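Long-range contacts in aldehyde dehydrogenase 12 (Zea mays, PDB 6D97), which catalyses the NAD-dependent oxidation of L-glutamate gamma-semialdehyde to glutamate, the last step of proline catabolism in plants: residues P42-N47 / F71-V77; F297-L302 / S329-F335. All coordinates share one frame. Residue numbers count along the deposited sequence, not the author numbering.

Contact 1 (P42-N47 / F71-V77); sequences PAEVQN and FIKVAEV
Segments 42-47 and 71-77 run side by side, strand 43-45 parallel to strand 71-74; the axes of 43-45 and 71-74 approach to 4.6 Å and cross at -27°. The register pairs Ala43 with Ile72, Glu44 with Lys73 and Val45 with Val74, at CA-CA distances of 4.7 to 4.8 Å. Pro42 starts the contact, its CA 3.3 Å from Phe71 O. Ala43 N donates to Phe71 O (3.0 Å), and Ala43 O receives Lys73 N at 2.9 Å. Glu44 (chi1 p) and Lys73 (chi1 p, then all trans) project from one face, where Glu44 OE2 lies 4.1 Å from Lys73 NZ, too far for a salt bridge; Lys73 also makes a cation-pi contact with Trp59. On the other face Val45 (chi1 t) sets CG2 3.7 Å from Ile72 CG2. Its backbone continues the ladder typical of parallel strands: Val45 N to Lys73 O is 2.8 Å, Ala75 N to Val45 O 3.0 Å. Ala75, at phi/psi -81/74, centres an inverse gamma turn. Past Gln46, Asn47 (chi1 m) donates from ND2 to Ala75 O at 2.8 Å, while its OD1 accepts from Asn252 N. Strand 43-49 is flanked by antiparallel strand 52-54 and strand 70-74 by antiparallel 60-63, where Phe71 (phi/psi -112/-7) and Ile72 both oppose Ile62 in a classic beta bulge. Helix 229-240 packs through Ile229 on Ala43, Val45 and Ile72, and helix 124-137 reaches Phe71 and Ile72.

Contact 2 (F297-L302 / S329-F335); sequences FDWKIL and SAQSVLF
This is a beta-alpha-beta crossover: strands 298-302 and 331-335 lie parallel, joined through helix 309-321, inside the mixed sheet of the aldehyde dehydrogenase fold that holds strands 437-443 and 463-467. Their axes are 4.8 Å apart at closest approach and cross at -15°. Trp299 pairs with Val333, Lys300 with Leu334 and Ile301 with Phe335. Lys300 N donates to Val333 O (3.0 Å), Phe335 N to Lys300 O (2.8 Å) and Leu302 N to Phe335 O (2.9 Å). Ser332, with psi near -21°, breaks the extended run, and Asp298 O takes both Ser332 N (3.0 Å) and, weakly, Val333 N (3.3 Å). On one face Trp299 (chi1 p) swings its indole away, keeping CB 3.5 Å from CG1 of Val333 (chi1 p) and 3.6 Å from CE2 of Phe335 (chi1 m); helix 448-457 packs against Trp299, Ile301 and Phe335. Ser332 CB sits over one face of the Phe297 ring (chi1 t), 3.8 Å from its centroid, a CH-pi contact. Across the sheet, Lys300 (t, t, m, t) passes CD1 of Leu334 with its CD at 3.6 Å and carries its ammonium to a salt bridge with Asp319 of the connecting helix. A water accepts from Asp298 N (2.8 Å) and lies 2.6 Å from Ala330 O and 2.5 Å from Ser332 OG, bridging the two segments. Gln331, trans at chi1 and chi2, brings OE1 to 2.7 Å from Lys300 NZ, which donates to it.

Contact 1 closes before contact 2 opens, and the two stand on opposite sides of the chain's centre, 37 Å apart between centres and about 23 Å between nearest atoms. They share no sheet. Contact 1 joins the inner strands of a small four-stranded sheet near the N-terminus; the side chain of Asn47 is about 8 Å from that of Lys222, an NAD-binding residue. Contact 2 lies in the seven-stranded sheet, which in this family belongs to the catalytic domain. The side chains of Val74 and Ala330 are about 10 and 12 Å from bound NAD, so both contacts stand within about 12 Å of the cofactor, each in a different sheet.

Contact 1 (P42-N47 / F71-V77)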
ATOM      1  N   PRO A  42      29.865  42.718   4.312  1.00 38.41           N
ATOM      2  CA  PRO A  42      29.423  41.664   3.396  1.00 35.47           C
ATOM      3  C   PRO A  42      29.688  40.271   3.946  1.00 44.67           C
ATOM      4  O   PRO A  42      30.568  40.048   4.777  1.00 47.03           O
ATOM      5  CB  PRO A  42      30.259  41.919   2.138  1.00 36.06           C
ATOM      6  CG  PRO A  42      31.501  42.555   2.650  1.00 37.52           C
ATOM      7  CD  PRO A  42      31.098  43.378   3.840  1.00 37.99           C
ATOM      8  N   ALA A  43      28.902  39.324   3.444  1.00 33.57           N
ATOM      9  CA  ALA A  43      29.062  37.911   3.740  1.00 32.85           C
ATOM     10  C   ALA A  43      29.596  37.192   2.510  1.00 39.56           C
ATOM     11  O   ALA A  43      29.524  37.700   1.388  1.00 34.88           O
ATOM     12  CB  ALA A  43      27.734  37.284   4.176  1.00 31.64           C
ATOM     13  N   GLU A  44      30.139  35.998   2.726  1.00 39.76           N
ATOM     14  CA  GLU A  44      30.600  35.165   1.628  1.00 39.82           C
ATOM     15  C   GLU A  44      29.918  33.806   1.677  1.00 41.38           C
ATOM     16  O   GLU A  44      29.561  33.305   2.748  1.00 35.81           O
ATOM     17  CB  GLU A  44      32.126  34.990   1.639  1.00 46.38           C
ATOM     18  CG  GLU A  44      32.711  34.353   2.884  1.00 50.65           C
ATOM     19  CD  GLU A  44      34.187  34.020   2.712  1.00 60.83           C
ATOM     20  OE1 GLU A  44      34.521  32.817   2.617  1.00 57.71           O
ATOM     21  OE2 GLU A  44      35.008  34.964   2.653  1.00 61.77           O
ATOM     22  N   VAL A  45      29.723  33.229   0.495  1.00 41.37           N
ATOM     23  CA  VAL A  45      29.134  31.906   0.332  1.00 33.17           C
ATOM     24  C   VAL A  45      30.176  31.008  -0.313  1.00 35.45           C
ATOM     25  O   VAL A  45      30.741  31.354  -1.357  1.00 33.01           O
ATOM     26  CB  VAL A  45      27.854  31.951  -0.521  1.00 29.81           C
ATOM     27  CG1 VAL A  45      27.251  30.556  -0.649  1.00 28.72           C
ATOM     28  CG2 VAL A  45      26.868  32.919   0.083  1.00 28.12           C
ATOM     29  N   GLN A  46      30.429  29.864   0.305  1.00 37.08           N
ATOM     30  CA  GLN A  46      31.451  28.945  -0.163  1.00 29.42           C
ATOM     31  C   GLN A  46      30.818  27.691  -0.741  1.00 28.37           C
ATOM     32  O   GLN A  46      29.636  27.398  -0.537  1.00 32.14           O
ATOM     33  CB  GLN A  46      32.410  28.574   0.971  1.00 30.08           C
ATOM     34  CG  GLN A  46      33.133  29.761   1.579  1.00 45.38           C
ATOM     35  CD  GLN A  46      34.045  29.363   2.715  1.00 53.98           C
ATOM     36  OE1 GLN A  46      33.633  29.331   3.873  1.00 54.59           O
ATOM     37  NE2 GLN A  46      35.291  29.043   2.388  1.00 52.14           N
ATOM     38  N   ASN A  47      31.636  26.949  -1.471  1.00 32.00           N
ATOM     39  CA  ASN A  47      31.267  25.621  -1.922  1.00 35.28           C
ATOM     40  C   ASN A  47      31.686  24.591  -0.880  1.00 27.79           C
ATOM     41  O   ASN A  47      32.533  24.845  -0.022  1.00 34.40           O
ATOM     42  CB  ASN A  47      31.919  25.304  -3.268  1.00 30.60           C
ATOM     43  CG  ASN A  47      31.725  26.415  -4.285  1.00 29.12           C
ATOM     44  OD1 ASN A  47      30.630  26.598  -4.823  1.00 27.87           O
ATOM     45  ND2 ASN A  47      32.791  27.167  -4.553  1.00 29.75           N
ATOM     46  N   PHE A  71      26.468  43.014  -1.128  1.00 35.80           N
ATOM     47  CA  PHE A  71      26.462  42.543   0.251  1.00 33.70           C
ATOM     48  C   PHE A  71      26.747  41.054   0.422  1.00 32.84           C
ATOM     49  O   PHE A  71      26.914  40.608   1.561  1.00 39.55           O
ATOM     50  CB  PHE A  71      25.131  42.918   0.938  1.00 33.14           C
ATOM     51  CG  PHE A  71      23.939  42.061   0.562  1.00 33.39           C
ATOM     52  CD1 PHE A  71      23.785  41.507  -0.703  1.00 34.84           C
ATOM     53  CD2 PHE A  71      22.938  41.853   1.500  1.00 31.81           C
ATOM     54  CE1 PHE A  71      22.669  40.738  -1.004  1.00 34.58           C
ATOM     55  CE2 PHE A  71      21.824  41.099   1.205  1.00 33.33           C
ATOM     56  CZ  PHE A  71      21.687  40.539  -0.048  1.00 39.36           C
ATOM     57  N   ILE A  72      26.835  40.278  -0.658  1.00 34.39           N
ATOM     58  CA  ILE A  72      27.203  38.864  -0.577  1.00 34.65           C
ATOM     59  C   ILE A  72      28.111  38.526  -1.752  1.00 38.65           C
ATOM     60  O   ILE A  72      27.750  38.770  -2.907  1.00 39.56           O
ATOM     61  CB  ILE A  72      25.974  37.931  -0.591  1.00 37.09           C
ATOM     62  CG1 ILE A  72      25.077  38.171   0.627  1.00 32.33           C
ATOM     63  CG2 ILE A  72      26.415  36.472  -0.638  1.00 37.64           C
ATOM     64  CD1 ILE A  72      23.732  37.485   0.541  1.00 36.42           C
ATOM     65  N   LYS A  73      29.280  37.954  -1.468  1.00 41.13           N
ATOM     66  CA  LYS A  73      30.135  37.419  -2.519  1.00 37.28           C
ATOM     67  C   LYS A  73      30.038  35.898  -2.528  1.00 39.41           C
ATOM     68  O   LYS A  73      30.031  35.257  -1.474  1.00 37.52           O
ATOM     69  CB  LYS A  73      31.593  37.870  -2.363  1.00 37.63           C
ATOM     70  CG  LYS A  73      32.304  37.458  -1.090  1.00 38.66           C
ATOM     71  CD  LYS A  73      33.761  37.932  -1.140  1.00 44.87           C
ATOM     72  CE  LYS A  73      34.576  37.459   0.058  1.00 53.76           C
ATOM     73  NZ  LYS A  73      36.031  37.754  -0.115  1.00 59.25           N
ATOM     74  N   VAL A  74      29.933  35.332  -3.728  1.00 38.34           N
ATOM     75  CA  VAL A  74      29.667  33.914  -3.925  1.00 30.50           C
ATOM     76  C   VAL A  74      30.837  33.303  -4.684  1.00 32.89           C
ATOM     77  O   VAL A  74      31.277  33.851  -5.702  1.00 33.96           O
ATOM     78  CB  VAL A  74      28.342  33.695  -4.678  1.00 44.96           C
ATOM     79  CG1 VAL A  74      28.095  32.219  -4.917  1.00 35.15           C
ATOM     80  CG2 VAL A  74      27.187  34.315  -3.899  1.00 51.26           C
ATOM     81  N   ALA A  75      31.339  32.171  -4.189  1.00 35.76           N
ATOM     82  CA  ALA A  75      32.498  31.506  -4.784  1.00 37.40           C
ATOM     83  C   ALA A  75      32.049  30.673  -5.986  1.00 33.88           C
ATOM     84  O   ALA A  75      31.999  29.442  -5.958  1.00 34.78           O
ATOM     85  CB  ALA A  75      33.208  30.647  -3.748  1.00 38.62           C
ATOM     86  N   GLU A  76      31.730  31.375  -7.069  1.00 32.00           N
ATOM     87  CA  GLU A  76      31.197  30.705  -8.248  1.00 39.06           C
ATOM     88  C   GLU A  76      32.306  29.955  -8.978  1.00 37.93           C
ATOM     89  O   GLU A  76      33.332  30.538  -9.342  1.00 39.76           O
ATOM     90  CB  GLU A  76      30.507  31.709  -9.168  1.00 30.63           C
ATOM     91  CG  GLU A  76      29.083  32.022  -8.714  1.00 48.09           C
ATOM     92  CD  GLU A  76      28.289  32.804  -9.737  1.00 43.69           C
ATOM     93  OE1 GLU A  76      28.910  33.410 -10.633  1.00 44.82           O
ATOM     94  OE2 GLU A  76      27.042  32.802  -9.653  1.00 35.11           O
ATOM     95  N   VAL A  77      32.092  28.659  -9.177  1.00 39.53           N
ATOM     96  CA  VAL A  77      33.052  27.795  -9.854  1.00 40.97           C
ATOM     97  C   VAL A  77      32.960  28.023 -11.355  1.00 38.84           C
ATOM     98  O   VAL A  77      31.866  28.175 -11.912  1.00 36.30           O
ATOM     99  CB  VAL A  77      32.786  26.322  -9.493  1.00 43.07           C
ATOM    100  CG1 VAL A  77      33.674  25.388 -10.304  1.00 48.36           C
ATOM    101  CG2 VAL A  77      32.986  26.099  -8.005  1.00 41.51           C
TER

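Contact 2 (F297-L302 / S329-F335)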
ATOM      1  N   PHE A 297       1.564  28.188 -15.173  1.00 41.15           N
ATOM      2  CA  PHE A 297       0.565  29.235 -15.344  1.00 31.94           C
ATOM      3  C   PHE A 297      -0.707  28.733 -14.691  1.00 35.37           C
ATOM      4  O   PHE A 297      -1.533  28.063 -15.323  1.00 32.17           O
ATOM      5  CB  PHE A 297       0.369  29.583 -16.830  1.00 28.47           C
ATOM      6  CG  PHE A 297      -0.417  30.823 -17.045  1.00 34.68           C
ATOM      7  CD1 PHE A 297       0.194  32.060 -17.036  1.00 36.89           C
ATOM      8  CD2 PHE A 297      -1.783  30.760 -17.217  1.00 27.11           C
ATOM      9  CE1 PHE A 297      -0.551  33.219 -17.208  1.00 41.45           C
ATOM     10  CE2 PHE A 297      -2.529  31.912 -17.391  1.00 27.95           C
ATOM     11  CZ  PHE A 297      -1.912  33.140 -17.390  1.00 35.05           C
ATOM     12  N   ASP A 298      -0.887  29.084 -13.419  1.00 38.66           N
ATOM     13  CA  ASP A 298      -1.901  28.476 -12.553  1.00 36.08           C
ATOM     14  C   ASP A 298      -3.195  29.286 -12.562  1.00 33.83           C
ATOM     15  O   ASP A 298      -3.171  30.525 -12.521  1.00 37.35           O
ATOM     16  CB  ASP A 298      -1.330  28.370 -11.145  1.00 36.70           C
ATOM     17  CG  ASP A 298       0.124  27.931 -11.162  1.00 47.98           C
ATOM     18  OD1 ASP A 298       0.432  26.925 -11.799  1.00 42.28           O
ATOM     19  OD2 ASP A 298       0.953  28.569 -10.507  1.00 46.66           O
ATOM     20  N   TRP A 299      -4.311  28.579 -12.656  1.00 33.96           N
ATOM     21  CA  TRP A 299      -5.616  29.184 -12.820  1.00 26.33           C
ATOM     22  C   TRP A 299      -6.466  28.948 -11.582  1.00 29.39           C
ATOM     23  O   TRP A 299      -6.275  27.974 -10.847  1.00 25.93           O
ATOM     24  CB  TRP A 299      -6.352  28.644 -14.071  1.00 28.12           C
ATOM     25  CG  TRP A 299      -6.331  27.150 -14.250  1.00 27.55           C
ATOM     26  CD1 TRP A 299      -5.477  26.428 -15.039  1.00 26.40           C
ATOM     27  CD2 TRP A 299      -7.220  26.202 -13.653  1.00 33.40           C
ATOM     28  NE1 TRP A 299      -5.775  25.088 -14.954  1.00 33.62           N
ATOM     29  CE2 TRP A 299      -6.840  24.923 -14.108  1.00 32.58           C
ATOM     30  CE3 TRP A 299      -8.297  26.310 -12.767  1.00 33.71           C
ATOM     31  CZ2 TRP A 299      -7.499  23.763 -13.709  1.00 37.75           C
ATOM     32  CZ3 TRP A 299      -8.945  25.162 -12.369  1.00 32.07           C
ATOM     33  CH2 TRP A 299      -8.545  23.903 -12.839  1.00 31.62           C
ATOM     34  N   LYS A 300      -7.402  29.866 -11.356  1.00 33.99           N
ATOM     35  CA  LYS A 300      -8.459  29.712 -10.369  1.00 30.14           C
ATOM     36  C   LYS A 300      -9.784  29.914 -11.078  1.00 36.80           C
ATOM     37  O   LYS A 300      -9.972  30.917 -11.778  1.00 33.90           O
ATOM     38  CB  LYS A 300      -8.314  30.705  -9.215  1.00 27.66           C
ATOM     39  CG  LYS A 300      -9.460  30.655  -8.223  1.00 27.41           C
ATOM     40  CD  LYS A 300      -9.205  31.579  -7.047  1.00 26.39           C
ATOM     41  CE  LYS A 300      -8.186  30.985  -6.086  1.00 27.73           C
ATOM     42  NZ  LYS A 300      -7.582  32.019  -5.197  1.00 27.41           N
ATOM     43  N   ILE A 301     -10.677  28.943 -10.932  1.00 29.08           N
ATOM     44  CA  ILE A 301     -12.028  29.018 -11.464  1.00 30.81           C
ATOM     45  C   ILE A 301     -12.974  29.243 -10.296  1.00 30.37           C
ATOM     46  O   ILE A 301     -12.931  28.506  -9.302  1.00 36.18           O
ATOM     47  CB  ILE A 301     -12.409  27.741 -12.234  1.00 34.51           C
ATOM     48  CG1 ILE A 301     -11.515  27.545 -13.460  1.00 35.87           C
ATOM     49  CG2 ILE A 301     -13.862  27.796 -12.650  1.00 31.81           C
ATOM     50  CD1 ILE A 301     -11.733  26.206 -14.141  1.00 37.86           C
ATOM     51  N   LEU A 302     -13.813  30.267 -10.405  1.00 34.42           N
ATOM     52  CA  LEU A 302     -14.890  30.484  -9.451  1.00 30.61           C
ATOM     53  C   LEU A 302     -16.160  29.842  -9.993  1.00 33.07           C
ATOM     54  O   LEU A 302     -16.560  30.107 -11.133  1.00 38.60           O
ATOM     55  CB  LEU A 302     -15.120  31.976  -9.206  1.00 32.23           C
ATOM     56  CG  LEU A 302     -13.952  32.878  -8.800  1.00 32.53           C
ATOM     57  CD1 LEU A 302     -14.462  34.291  -8.554  1.00 35.20           C
ATOM     58  CD2 LEU A 302     -13.227  32.353  -7.571  1.00 32.64           C
ATOM     59  N   SER A 329       3.480  28.540  -7.821  1.00 33.47           N
ATOM     60  CA  SER A 329       2.080  28.212  -7.596  1.00 35.33           C
ATOM     61  C   SER A 329       1.167  29.431  -7.614  1.00 32.89           C
ATOM     62  O   SER A 329      -0.033  29.291  -7.357  1.00 40.63           O
ATOM     63  CB  SER A 329       1.926  27.476  -6.259  1.00 32.31           C
ATOM     64  OG  SER A 329       2.411  28.257  -5.177  1.00 37.38           O
ATOM     65  N   ALA A 330       1.693  30.612  -7.931  1.00 26.80           N
ATOM     66  CA  ALA A 330       0.927  31.842  -7.781  1.00 30.47           C
ATOM     67  C   ALA A 330      -0.222  31.913  -8.784  1.00 25.91           C
ATOM     68  O   ALA A 330      -0.137  31.410  -9.909  1.00 25.70           O
ATOM     69  CB  ALA A 330       1.838  33.060  -7.937  1.00 32.55           C
ATOM     70  N   GLN A 331      -1.312  32.543  -8.349  1.00 25.35           N
ATOM     71  CA  GLN A 331      -2.496  32.743  -9.179  1.00 31.38           C
ATOM     72  C   GLN A 331      -2.164  33.694 -10.324  1.00 32.97           C
ATOM     73  O   GLN A 331      -1.894  34.878 -10.100  1.00 36.34           O
ATOM     74  CB  GLN A 331      -3.631  33.288  -8.316  1.00 28.66           C
ATOM     75  CG  GLN A 331      -4.859  33.756  -9.076  1.00 29.15           C
ATOM     76  CD  GLN A 331      -6.016  34.081  -8.145  1.00 30.47           C
ATOM     77  OE1 GLN A 331      -6.309  33.323  -7.222  1.00 25.86           O
ATOM     78  NE2 GLN A 331      -6.670  35.216  -8.378  1.00 33.97           N
ATOM     79  N   SER A 332      -2.175  33.177 -11.555  1.00 27.80           N
ATOM     80  CA  SER A 332      -1.872  33.980 -12.731  1.00 30.94           C
ATOM     81  C   SER A 332      -3.093  34.325 -13.569  1.00 30.75           C
ATOM     82  O   SER A 332      -3.036  35.284 -14.346  1.00 33.85           O
ATOM     83  CB  SER A 332      -0.850  33.261 -13.624  1.00 28.98           C
ATOM     84  OG  SER A 332       0.428  33.211 -13.010  1.00 29.53           O
ATOM     85  N   VAL A 333      -4.182  33.573 -13.445  1.00 31.14           N
ATOM     86  CA  VAL A 333      -5.415  33.904 -14.148  1.00 34.91           C
ATOM     87  C   VAL A 333      -6.594  33.516 -13.264  1.00 33.03           C
ATOM     88  O   VAL A 333      -6.534  32.534 -12.518  1.00 26.83           O
ATOM     89  CB  VAL A 333      -5.481  33.225 -15.534  1.00 31.64           C
ATOM     90  CG1 VAL A 333      -5.443  31.726 -15.393  1.00 31.99           C
ATOM     91  CG2 VAL A 333      -6.727  33.672 -16.297  1.00 27.84           C
ATOM     92  N   LEU A 334      -7.662  34.309 -13.345  1.00 29.16           N
ATOM     93  CA  LEU A 334      -8.874  34.102 -12.563  1.00 29.63           C
ATOM     94  C   LEU A 334     -10.064  34.065 -13.512  1.00 28.48           C
ATOM     95  O   LEU A 334     -10.367  35.069 -14.165  1.00 32.16           O
ATOM     96  CB  LEU A 334      -9.045  35.214 -11.520  1.00 28.30           C
ATOM     97  CG  LEU A 334     -10.227  35.139 -10.550  1.00 31.02           C
ATOM     98  CD1 LEU A 334     -10.091  33.924  -9.656  1.00 28.15           C
ATOM     99  CD2 LEU A 334     -10.315  36.399  -9.708  1.00 28.52           C
ATOM    100  N   PHE A 335     -10.726  32.910 -13.600  1.00 30.41           N
ATOM    101  CA  PHE A 335     -11.957  32.752 -14.375  1.00 30.50           C
ATOM    102  C   PHE A 335     -13.133  32.991 -13.431  1.00 30.65           C
ATOM    103  O   PHE A 335     -13.486  32.120 -12.632  1.00 30.02           O
ATOM    104  CB  PHE A 335     -12.041  31.365 -15.011  1.00 33.85           C
ATOM    105  CG  PHE A 335     -10.908  31.047 -15.951  1.00 40.94           C
ATOM    106  CD1 PHE A 335     -10.984  31.382 -17.294  1.00 42.15           C
ATOM    107  CD2 PHE A 335      -9.780  30.382 -15.497  1.00 31.96           C
ATOM    108  CE1 PHE A 335      -9.948  31.081 -18.163  1.00 34.12           C
ATOM    109  CE2 PHE A 335      -8.743  30.075 -16.360  1.00 35.57           C
ATOM    110  CZ  PHE A 335      -8.827  30.424 -17.694  1.00 30.37           C
TER
HETATM  111  O   HOH W   1       0.968  30.878 -12.224  1.00 33.94           O